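PDB 4LSW: D-2-hydroxyacid dehydrogensase protein from Ketogulonicigenium vulgare, which probably catalyses the NAD(P)-dependent interconversion of D-2-hydroxyacids and 2-oxoacids, as its family of dehydrogenases does. Local coordinates for residues G43-G53 and A64-Y74; K3-P11 and L20-F30. All coordinates share one frame; numbering follows the deposited sequence.

In the fold
From the N terminus, strand 5-8 runs into helix 14-23 and returns as strand 25-28. Interaction 2 closes this first loop by pairing 3-11 with 20-30. The chain then passes through helix 35-42. Strand 48-52, helix 59-63 and strand 70-74 form a second loop, closed by interaction 1. The two loops follow in series and neither nest nor cross. They meet in one sheet, because strand 48-52 lies beside strand 5-8: the backbones of Ala-48 and Ala-50 bond to Leu-7. The strand order is therefore 25-28, 5-8, 48-52, 70-74. Together the contacts build much of the domain that, in this family, partners the nucleotide-binding Rossmann domain.

Interaction 1: G43-G53 and A64-Y74; sequences GDRIRAIATRG and ACPNLELISVY
Ile-49 and Leu-68 meet in the tight part of this contact. CG1 of Ile-49 lies 3.8 Å from CD1 of Leu-68, and the two side chains cross at about a right angle. Leu-68 holds CG trans to its own N (chi1 -172°), and CD1 also reaches CA of Ala-48. On the same face, CG2 of Thr-51 lies beside CG2 of Val-73 at 3.7 Å. Helix 59-63 covers this face through Leu-61 and Ile-62. The hydroxyl of Thr-51 turns to the carbonyl of Gly-56.

Strands 48-52 and 70-74 run parallel as the two arms of a beta-alpha-beta unit with helix 59-63 between them. Their ladder alternates: Ile-49 N bonds to Leu-70 O, Ser-72 N to Ile-49 O at 2.9 Å, Thr-51 N to Ser-72 O and Tyr-74 N to Thr-51 O.

The other end is looser and nearer solvent. Asn-67, in the type I turn from Cys-65 to Leu-68, gives ND2 to Asp-44 O at 2.8 Å. The bond is nearly straight (170°) and uses a lone pair in the carbonyl plane. A water joins Gly-43 O, Ile-46 O and Asn-67 N. Arg-47 and Glu-69 lie side by side, with NE 3.1 Å from OE2 in a salt bridge. NE comes from above the carboxylate plane, and the guanidinium and carboxylate planes are 62° apart. A leucine in place of Arg-47 would probably leave OE2 of Glu-69 without this charged mate, while OE1 could still bond His-304.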
loop_
_atom_site.group_PDB
_atom_site.type_symbol
_atom_site.label_atom_id
_atom_site.label_comp_id
_atom_site.label_asym_id
_atom_site.label_seq_id
_atom_site.Cartn_x
_atom_site.Cartn_y
_atom_site.Cartn_z
ATOM N N GLY A 43 -12.322 25.727 -15.262
ATOM C CA GLY A 43 -13.206 25.021 -14.354
ATOM C C GLY A 43 -14.523 24.561 -14.962
ATOM O O GLY A 43 -14.922 23.402 -14.797
ATOM N N ASP A 44 -15.187 25.458 -15.684
ATOM C CA ASP A 44 -16.465 25.143 -16.314
ATOM C C ASP A 44 -16.361 24.023 -17.335
ATOM O O ASP A 44 -17.349 23.348 -17.631
ATOM C CB ASP A 44 -17.025 26.375 -17.026
ATOM C CG ASP A 44 -17.650 27.361 -16.079
ATOM O OD1 ASP A 44 -17.907 26.992 -14.910
ATOM O OD2 ASP A 44 -17.895 28.509 -16.514
ATOM N N ARG A 45 -15.169 23.852 -17.895
ATOM C CA ARG A 45 -14.963 22.861 -18.944
ATOM C C ARG A 45 -14.688 21.453 -18.434
ATOM O O ARG A 45 -14.837 20.486 -19.181
ATOM C CB ARG A 45 -13.808 23.277 -19.843
ATOM C CG ARG A 45 -13.983 24.651 -20.455
ATOM C CD ARG A 45 -13.120 24.770 -21.683
ATOM N NE ARG A 45 -13.178 26.082 -22.323
ATOM C CZ ARG A 45 -14.036 26.417 -23.286
ATOM N NH1 ARG A 45 -14.950 25.551 -23.707
ATOM N NH2 ARG A 45 -13.984 27.633 -23.822
ATOM N N ILE A 46 -14.283 21.345 -17.176
ATOM C CA ILE A 46 -13.787 20.076 -16.654
ATOM C C ILE A 46 -14.887 19.031 -16.481
ATOM O O ILE A 46 -15.827 19.215 -15.711
ATOM C CB ILE A 46 -13.040 20.274 -15.316
ATOM C CG1 ILE A 46 -11.880 21.257 -15.486
ATOM C CG2 ILE A 46 -12.536 18.934 -14.787
ATOM C CD1 ILE A 46 -10.971 20.964 -16.681
ATOM N N ARG A 47 -14.746 17.920 -17.199
ATOM C CA ARG A 47 -15.712 16.837 -17.108
ATOM C C ARG A 47 -15.166 15.684 -16.269
ATOM O O ARG A 47 -15.929 14.893 -15.738
ATOM C CB ARG A 47 -16.125 16.367 -18.501
ATOM C CG ARG A 47 -16.953 17.399 -19.264
ATOM C CD ARG A 47 -17.192 16.969 -20.695
ATOM N NE ARG A 47 -17.922 15.706 -20.755
ATOM C CZ ARG A 47 -17.970 14.918 -21.823
ATOM N NH1 ARG A 47 -17.329 15.258 -22.930
ATOM N NH2 ARG A 47 -18.655 13.784 -21.777
ATOM N N ALA A 48 -13.844 15.594 -16.150
ATOM C CA ALA A 48 -13.253 14.583 -15.275
ATOM C C ALA A 48 -11.975 15.092 -14.618
ATOM O O ALA A 48 -11.245 15.889 -15.205
ATOM C CB ALA A 48 -12.973 13.287 -16.035
ATOM N N ILE A 49 -11.727 14.621 -13.400
ATOM C CA ILE A 49 -10.471 14.878 -12.709
ATOM C C ILE A 49 -9.681 13.580 -12.697
ATOM O O ILE A 49 -10.244 12.497 -12.484
ATOM C CB ILE A 49 -10.704 15.378 -11.280
ATOM C CG1 ILE A 49 -11.265 16.803 -11.308
ATOM C CG2 ILE A 49 -9.402 15.347 -10.483
ATOM C CD1 ILE A 49 -11.743 17.288 -9.961
ATOM N N ALA A 50 -8.387 13.685 -12.981
ATOM C CA ALA A 50 -7.471 12.564 -12.848
ATOM C C ALA A 50 -6.571 12.890 -11.673
ATOM O O ALA A 50 -5.868 13.901 -11.671
ATOM C CB ALA A 50 -6.648 12.386 -14.121
ATOM N N THR A 51 -6.598 12.039 -10.657
ATOM C CA THR A 51 -5.876 12.344 -9.442
ATOM C C THR A 51 -5.111 11.121 -8.958
ATOM O O THR A 51 -4.959 10.123 -9.683
ATOM C CB THR A 51 -6.824 12.908 -8.348
ATOM O OG1 THR A 51 -6.057 13.423 -7.248
ATOM C CG2 THR A 51 -7.813 11.850 -7.863
ATOM N N ARG A 52 -4.617 11.222 -7.729
ATOM C CA ARG A 52 -3.901 10.141 -7.075
ATOM C C ARG A 52 -4.471 9.976 -5.675
ATOM O O ARG A 52 -5.095 10.904 -5.145
ATOM C CB ARG A 52 -2.401 10.456 -7.035
ATOM C CG ARG A 52 -1.748 10.410 -8.409
ATOM C CD ARG A 52 -0.378 11.083 -8.440
ATOM N NE ARG A 52 0.620 10.368 -7.647
ATOM C CZ ARG A 52 1.652 9.692 -8.150
ATOM N NH1 ARG A 52 1.853 9.635 -9.462
ATOM N NH2 ARG A 52 2.501 9.079 -7.333
ATOM N N GLY A 53 -4.287 8.793 -5.093
ATOM C CA GLY A 53 -4.799 8.506 -3.765
ATOM C C GLY A 53 -4.440 9.592 -2.771
ATOM O O GLY A 53 -5.284 10.047 -2.002
ATOM N N ALA A 64 -15.434 24.123 -7.993
ATOM C CA ALA A 64 -14.864 24.928 -9.067
ATOM C C ALA A 64 -15.058 24.253 -10.419
ATOM O O ALA A 64 -14.785 24.851 -11.463
ATOM C CB ALA A 64 -13.382 25.181 -8.810
ATOM N N CYS A 65 -15.514 23.000 -10.394
ATOM C CA CYS A 65 -15.762 22.242 -11.614
ATOM C C CYS A 65 -17.236 21.839 -11.678
ATOM O O CYS A 65 -17.580 20.679 -11.469
ATOM C CB CYS A 65 -14.868 20.993 -11.670
ATOM S SG CYS A 65 -13.082 21.327 -11.624
ATOM N N PRO A 66 -18.115 22.801 -11.993
ATOM C CA PRO A 66 -19.560 22.582 -11.855
ATOM C C PRO A 66 -20.130 21.535 -12.804
ATOM O O PRO A 66 -21.241 21.052 -12.568
ATOM C CB PRO A 66 -20.155 23.963 -12.174
ATOM C CG PRO A 66 -19.110 24.646 -13.002
ATOM C CD PRO A 66 -17.801 24.168 -12.451
ATOM N N ASN A 67 -19.390 21.192 -13.853
ATOM C CA ASN A 67 -19.841 20.213 -14.820
ATOM C C ASN A 67 -19.066 18.902 -14.715
ATOM O O ASN A 67 -19.121 18.063 -15.607
ATOM C CB ASN A 67 -19.758 20.803 -16.226
ATOM C CG ASN A 67 -20.627 22.038 -16.379
ATOM O OD1 ASN A 67 -21.821 22.007 -16.082
ATOM N ND2 ASN A 67 -20.024 23.142 -16.809
ATOM N N LEU A 68 -18.369 18.735 -13.593
ATOM C CA LEU A 68 -17.644 17.493 -13.296
ATOM C C LEU A 68 -18.541 16.247 -13.315
ATOM O O LEU A 68 -19.640 16.247 -12.749
ATOM C CB LEU A 68 -16.971 17.615 -11.928
ATOM C CG LEU A 68 -16.014 16.492 -11.519
ATOM C CD1 LEU A 68 -14.833 16.387 -12.474
ATOM C CD2 LEU A 68 -15.533 16.727 -10.094
ATOM N N GLU A 69 -18.047 15.183 -13.946
ATOM C CA GLU A 69 -18.800 13.935 -14.075
ATOM C C GLU A 69 -18.137 12.780 -13.332
ATOM O O GLU A 69 -18.810 11.871 -12.816
ATOM C CB GLU A 69 -18.944 13.554 -15.553
ATOM C CG GLU A 69 -19.716 14.579 -16.381
ATOM C CD GLU A 69 -19.623 14.341 -17.882
ATOM O OE1 GLU A 69 -19.062 13.311 -18.317
ATOM O OE2 GLU A 69 -20.113 15.207 -18.638
ATOM N N LEU A 70 -16.812 12.822 -13.270
ATOM C CA LEU A 70 -16.040 11.658 -12.865
ATOM C C LEU A 70 -14.716 12.066 -12.265
ATOM O O LEU A 70 -14.049 12.970 -12.763
ATOM C CB LEU A 70 -15.780 10.766 -14.086
ATOM C CG LEU A 70 -14.746 9.645 -13.917
ATOM C CD1 LEU A 70 -15.207 8.598 -12.920
ATOM C CD2 LEU A 70 -14.443 8.994 -15.248
ATOM N N ILE A 71 -14.341 11.400 -11.179
ATOM C CA ILE A 71 -12.996 11.535 -10.640
ATOM C C ILE A 71 -12.364 10.157 -10.694
ATOM O O ILE A 71 -12.872 9.215 -10.086
ATOM C CB ILE A 71 -13.001 12.047 -9.187
ATOM C CG1 ILE A 71 -13.672 13.420 -9.113
ATOM C CG2 ILE A 71 -11.574 12.132 -8.657
ATOM C CD1 ILE A 71 -13.980 13.895 -7.694
ATOM N N SER A 72 -11.277 10.043 -11.450
ATOM C CA SER A 72 -10.560 8.789 -11.593
ATOM C C SER A 72 -9.247 8.869 -10.830
ATOM O O SER A 72 -8.438 9.781 -11.042
ATOM C CB SER A 72 -10.344 8.446 -13.072
ATOM O OG SER A 72 -11.553 7.998 -13.652
ATOM N N VAL A 73 -9.066 7.917 -9.917
ATOM C CA VAL A 73 -7.909 7.896 -9.035
ATOM C C VAL A 73 -6.882 6.861 -9.489
ATOM O O VAL A 73 -7.229 5.711 -9.787
ATOM C CB VAL A 73 -8.337 7.567 -7.587
ATOM C CG1 VAL A 73 -7.137 7.573 -6.669
ATOM C CG2 VAL A 73 -9.396 8.566 -7.096
ATOM N N TYR A 74 -5.623 7.290 -9.548
ATOM C CA TYR A 74 -4.486 6.398 -9.767
ATOM C C TYR A 74 -4.086 5.838 -8.402
ATOM O O TYR A 74 -3.607 6.577 -7.543
ATOM C CB TYR A 74 -3.340 7.202 -10.384
ATOM C CG TYR A 74 -2.088 6.437 -10.760
ATOM C CD1 TYR A 74 -1.128 6.114 -9.802
ATOM C CD2 TYR A 74 -1.833 6.096 -12.079
ATOM C CE1 TYR A 74 0.033 5.440 -10.149
ATOM C CE2 TYR A 74 -0.677 5.428 -12.432
ATOM C CZ TYR A 74 0.246 5.102 -11.471
ATOM O OH TYR A 74 1.399 4.441 -11.849
HETATM O O HOH W 1 -16.702 21.481 -14.685
#

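Interaction 2: K3-P11 and L20-F30; sequences KPEILQLGP and LDAAFTVHRLF
Two matching first torsions bring Glu-5 and His-27 together: each sets CG trans to its carbonyl carbon and beside its backbone N (chi1 -55° for Glu-5, -56° for His-27). NE2 of His-27 then donates a hydrogen bond to OE1 of Glu-5 at 2.8 Å. The bond is nearly straight (171°), and the carboxylate oxygen lies close to the ring plane. This probably helps to set the rotation of the imidazole on the face shared with Thr-25 and Leu-7. CG of Glu-5 also packs on CB of Thr-25.

Strands 5-8 and 25-28 are the parallel arms of a beta-alpha-beta unit. Helix 14-23 connects them, and strand 25-28 forms an edge of the sheet. Backbone bonds alternate between the strands, among them His-27 N to Ile-6 O and Gln-8 N to His-27 O.

On the other face, CD1 of Ile-6 sits 3.7 Å from CG2 of Val-26 and also meets the Phe-24 ring. Helix 287-306 touches Phe-24 through Leu-301. At the helix end, NZ of Lys-3 bonds to Asp-21 O at 2.9 Å. At the far end, Phe-30 lies with one face against the Gly-10 to Pro-11 peptide. CD of Pro-11 stands 3.9 Å from the ring centroid in a CH-pi contact. NE2 of Gln-8 bonds to Gly-10 O and to OE1 of Gln-17, which holds the amide beside Phe-30.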
loop_
_atom_site.group_PDB
_atom_site.type_symbol
_atom_site.label_atom_id
_atom_site.label_comp_id
_atom_site.label_asym_id
_atom_site.label_seq_id
_atom_site.Cartn_x
_atom_site.Cartn_y
_atom_site.Cartn_z
ATOM N N LYS A 3 -11.949 16.315 -27.825
ATOM C CA LYS A 3 -10.963 15.775 -26.910
ATOM C C LYS A 3 -11.422 16.273 -25.548
ATOM O O LYS A 3 -11.140 17.422 -25.184
ATOM C CB LYS A 3 -9.564 16.310 -27.220
ATOM C CG LYS A 3 -8.997 15.878 -28.567
ATOM C CD LYS A 3 -7.536 16.267 -28.684
ATOM C CE LYS A 3 -6.722 15.601 -27.596
ATOM N NZ LYS A 3 -5.278 15.943 -27.672
ATOM N N PRO A 4 -12.156 15.421 -24.807
ATOM C CA PRO A 4 -12.781 15.830 -23.543
ATOM C C PRO A 4 -11.790 16.490 -22.598
ATOM O O PRO A 4 -10.611 16.126 -22.551
ATOM C CB PRO A 4 -13.287 14.511 -22.957
ATOM C CG PRO A 4 -13.541 13.654 -24.158
ATOM C CD PRO A 4 -12.441 14.012 -25.127
ATOM N N GLU A 5 -12.261 17.495 -21.877
ATOM C CA GLU A 5 -11.356 18.267 -21.053
ATOM C C GLU A 5 -11.327 17.720 -19.644
ATOM O O GLU A 5 -12.367 17.506 -19.008
ATOM C CB GLU A 5 -11.702 19.752 -21.097
ATOM C CG GLU A 5 -11.741 20.263 -22.526
ATOM C CD GLU A 5 -11.584 21.755 -22.633
ATOM O OE1 GLU A 5 -10.813 22.340 -21.843
ATOM O OE2 GLU A 5 -12.235 22.336 -23.519
ATOM N N ILE A 6 -10.111 17.446 -19.186
ATOM C CA ILE A 6 -9.907 16.871 -17.867
ATOM C C ILE A 6 -8.883 17.677 -17.068
ATOM O O ILE A 6 -8.044 18.385 -17.632
ATOM C CB ILE A 6 -9.493 15.389 -17.952
ATOM C CG1 ILE A 6 -8.060 15.237 -18.450
ATOM C CG2 ILE A 6 -10.439 14.609 -18.859
ATOM C CD1 ILE A 6 -7.620 13.793 -18.469
ATOM N N LEU A 7 -8.983 17.593 -15.749
ATOM C CA LEU A 7 -8.071 18.300 -14.865
ATOM C C LEU A 7 -7.201 17.276 -14.145
ATOM O O LEU A 7 -7.715 16.385 -13.462
ATOM C CB LEU A 7 -8.866 19.142 -13.861
ATOM C CG LEU A 7 -8.115 20.119 -12.941
ATOM C CD1 LEU A 7 -7.497 21.266 -13.721
ATOM C CD2 LEU A 7 -9.073 20.665 -11.895
ATOM N N GLN A 8 -5.889 17.386 -14.323
ATOM C CA GLN A 8 -4.949 16.433 -13.729
ATOM C C GLN A 8 -4.251 17.087 -12.537
ATOM O O GLN A 8 -3.666 18.161 -12.666
ATOM C CB GLN A 8 -3.927 15.986 -14.772
ATOM C CG GLN A 8 -2.950 14.926 -14.271
ATOM C CD GLN A 8 -2.009 14.457 -15.354
ATOM O OE1 GLN A 8 -2.377 14.401 -16.528
ATOM N NE2 GLN A 8 -0.779 14.128 -14.971
ATOM N N LEU A 9 -4.321 16.447 -11.372
ATOM C CA LEU A 9 -3.876 17.105 -10.141
ATOM C C LEU A 9 -2.408 16.868 -9.775
ATOM O O LEU A 9 -1.826 17.666 -9.043
ATOM C CB LEU A 9 -4.781 16.723 -8.972
ATOM C CG LEU A 9 -6.278 16.960 -9.138
ATOM C CD1 LEU A 9 -6.970 16.756 -7.800
ATOM C CD2 LEU A 9 -6.564 18.352 -9.693
ATOM N N GLY A 10 -1.826 15.785 -10.279
ATOM C CA GLY A 10 -0.424 15.487 -10.045
ATOM C C GLY A 10 0.180 14.739 -11.216
ATOM O O GLY A 10 -0.541 14.186 -12.038
ATOM N N PRO A 11 1.515 14.723 -11.308
ATOM C CA PRO A 11 2.185 14.052 -12.431
ATOM C C PRO A 11 1.973 12.537 -12.480
ATOM O O PRO A 11 1.763 11.899 -11.443
ATOM C CB PRO A 11 3.676 14.358 -12.186
ATOM C CG PRO A 11 3.765 14.685 -10.720
ATOM C CD PRO A 11 2.471 15.366 -10.390
ATOM N N LEU A 20 -2.711 9.944 -22.345
ATOM C CA LEU A 20 -3.692 10.867 -21.780
ATOM C C LEU A 20 -3.773 12.147 -22.608
ATOM O O LEU A 20 -4.868 12.598 -22.961
ATOM C CB LEU A 20 -3.362 11.194 -20.318
ATOM C CG LEU A 20 -3.813 10.184 -19.259
ATOM C CD1 LEU A 20 -3.140 10.465 -17.928
ATOM C CD2 LEU A 20 -5.321 10.233 -19.112
ATOM N N ASP A 21 -2.613 12.724 -22.917
ATOM C CA ASP A 21 -2.560 13.967 -23.688
ATOM C C ASP A 21 -3.029 13.778 -25.121
ATOM O O ASP A 21 -3.521 14.715 -25.742
ATOM C CB ASP A 21 -1.154 14.563 -23.661
ATOM C CG ASP A 21 -0.883 15.344 -22.390
ATOM O OD1 ASP A 21 -1.799 16.060 -21.926
ATOM O OD2 ASP A 21 0.238 15.239 -21.861
ATOM N N ALA A 22 -2.898 12.558 -25.634
ATOM C CA ALA A 22 -3.327 12.257 -27.001
ATOM C C ALA A 22 -4.846 12.175 -27.139
ATOM O O ALA A 22 -5.405 12.511 -28.187
ATOM C CB ALA A 22 -2.683 10.970 -27.490
ATOM N N ALA A 23 -5.510 11.709 -26.085
ATOM C CA ALA A 23 -6.954 11.510 -26.122
ATOM C C ALA A 23 -7.743 12.677 -25.536
ATOM O O ALA A 23 -8.896 12.893 -25.913
ATOM C CB ALA A 23 -7.328 10.228 -25.398
ATOM N N PHE A 24 -7.143 13.406 -24.602
ATOM C CA PHE A 24 -7.882 14.420 -23.856
ATOM C C PHE A 24 -7.208 15.773 -23.922
ATOM O O PHE A 24 -6.031 15.860 -24.250
ATOM C CB PHE A 24 -8.022 13.998 -22.384
ATOM C CG PHE A 24 -8.653 12.652 -22.205
ATOM C CD1 PHE A 24 -9.972 12.444 -22.578
ATOM C CD2 PHE A 24 -7.930 11.591 -21.669
ATOM C CE1 PHE A 24 -10.568 11.201 -22.428
ATOM C CE2 PHE A 24 -8.520 10.345 -21.516
ATOM C CZ PHE A 24 -9.839 10.150 -21.892
ATOM N N THR A 25 -7.964 16.822 -23.606
ATOM C CA THR A 25 -7.389 18.142 -23.381
ATOM C C THR A 25 -7.095 18.212 -21.891
ATOM O O THR A 25 -8.002 18.416 -21.088
ATOM C CB THR A 25 -8.371 19.254 -23.769
ATOM O OG1 THR A 25 -8.710 19.121 -25.155
ATOM C CG2 THR A 25 -7.767 20.637 -23.524
ATOM N N VAL A 26 -5.832 18.005 -21.533
ATOM C CA VAL A 26 -5.455 17.840 -20.133
ATOM C C VAL A 26 -4.885 19.124 -19.563
ATOM O O VAL A 26 -3.849 19.626 -20.019
ATOM C CB VAL A 26 -4.423 16.721 -19.964
ATOM C CG1 VAL A 26 -4.041 16.553 -18.486
ATOM C CG2 VAL A 26 -4.953 15.418 -20.539
ATOM N N HIS A 27 -5.563 19.639 -18.544
ATOM C CA HIS A 27 -5.092 20.806 -17.819
ATOM C C HIS A 27 -4.346 20.348 -16.571
ATOM O O HIS A 27 -4.914 19.674 -15.713
ATOM C CB HIS A 27 -6.277 21.703 -17.467
ATOM C CG HIS A 27 -7.077 22.117 -18.664
ATOM N ND1 HIS A 27 -6.638 23.072 -19.553
ATOM C CD2 HIS A 27 -8.267 21.675 -19.135
ATOM C CE1 HIS A 27 -7.537 23.217 -20.516
ATOM N NE2 HIS A 27 -8.528 22.375 -20.290
ATOM N N ARG A 28 -3.069 20.711 -16.487
ATOM C CA ARG A 28 -2.212 20.281 -15.387
ATOM C C ARG A 28 -2.224 21.312 -14.276
ATOM O O ARG A 28 -1.494 22.297 -14.337
ATOM C CB ARG A 28 -0.783 20.076 -15.882
ATOM C CG ARG A 28 -0.680 19.102 -17.035
ATOM C CD ARG A 28 0.755 18.924 -17.470
ATOM N NE ARG A 28 0.856 18.032 -18.620
ATOM C CZ ARG A 28 1.996 17.506 -19.054
ATOM N NH1 ARG A 28 3.137 17.775 -18.430
ATOM N NH2 ARG A 28 1.994 16.704 -20.111
ATOM N N LEU A 29 -3.043 21.082 -13.258
ATOM C CA LEU A 29 -3.168 22.039 -12.170
ATOM C C LEU A 29 -1.841 22.151 -11.410
ATOM O O LEU A 29 -1.507 23.209 -10.864
ATOM C CB LEU A 29 -4.319 21.639 -11.236
ATOM C CG LEU A 29 -4.745 22.701 -10.225
ATOM C CD1 LEU A 29 -5.127 23.976 -10.941
ATOM C CD2 LEU A 29 -5.904 22.191 -9.370
ATOM N N PHE A 30 -1.071 21.069 -11.425
ATOM C CA PHE A 30 0.197 21.002 -10.696
ATOM C C PHE A 30 1.337 21.731 -11.409
ATOM O O PHE A 30 2.467 21.762 -10.915
ATOM C CB PHE A 30 0.584 19.543 -10.453
ATOM C CG PHE A 30 0.803 18.752 -11.717
ATOM C CD1 PHE A 30 -0.261 18.126 -12.358
ATOM C CD2 PHE A 30 2.077 18.615 -12.252
ATOM C CE1 PHE A 30 -0.054 17.390 -13.518
ATOM C CE2 PHE A 30 2.287 17.887 -13.411
ATOM C CZ PHE A 30 1.223 17.272 -14.043
#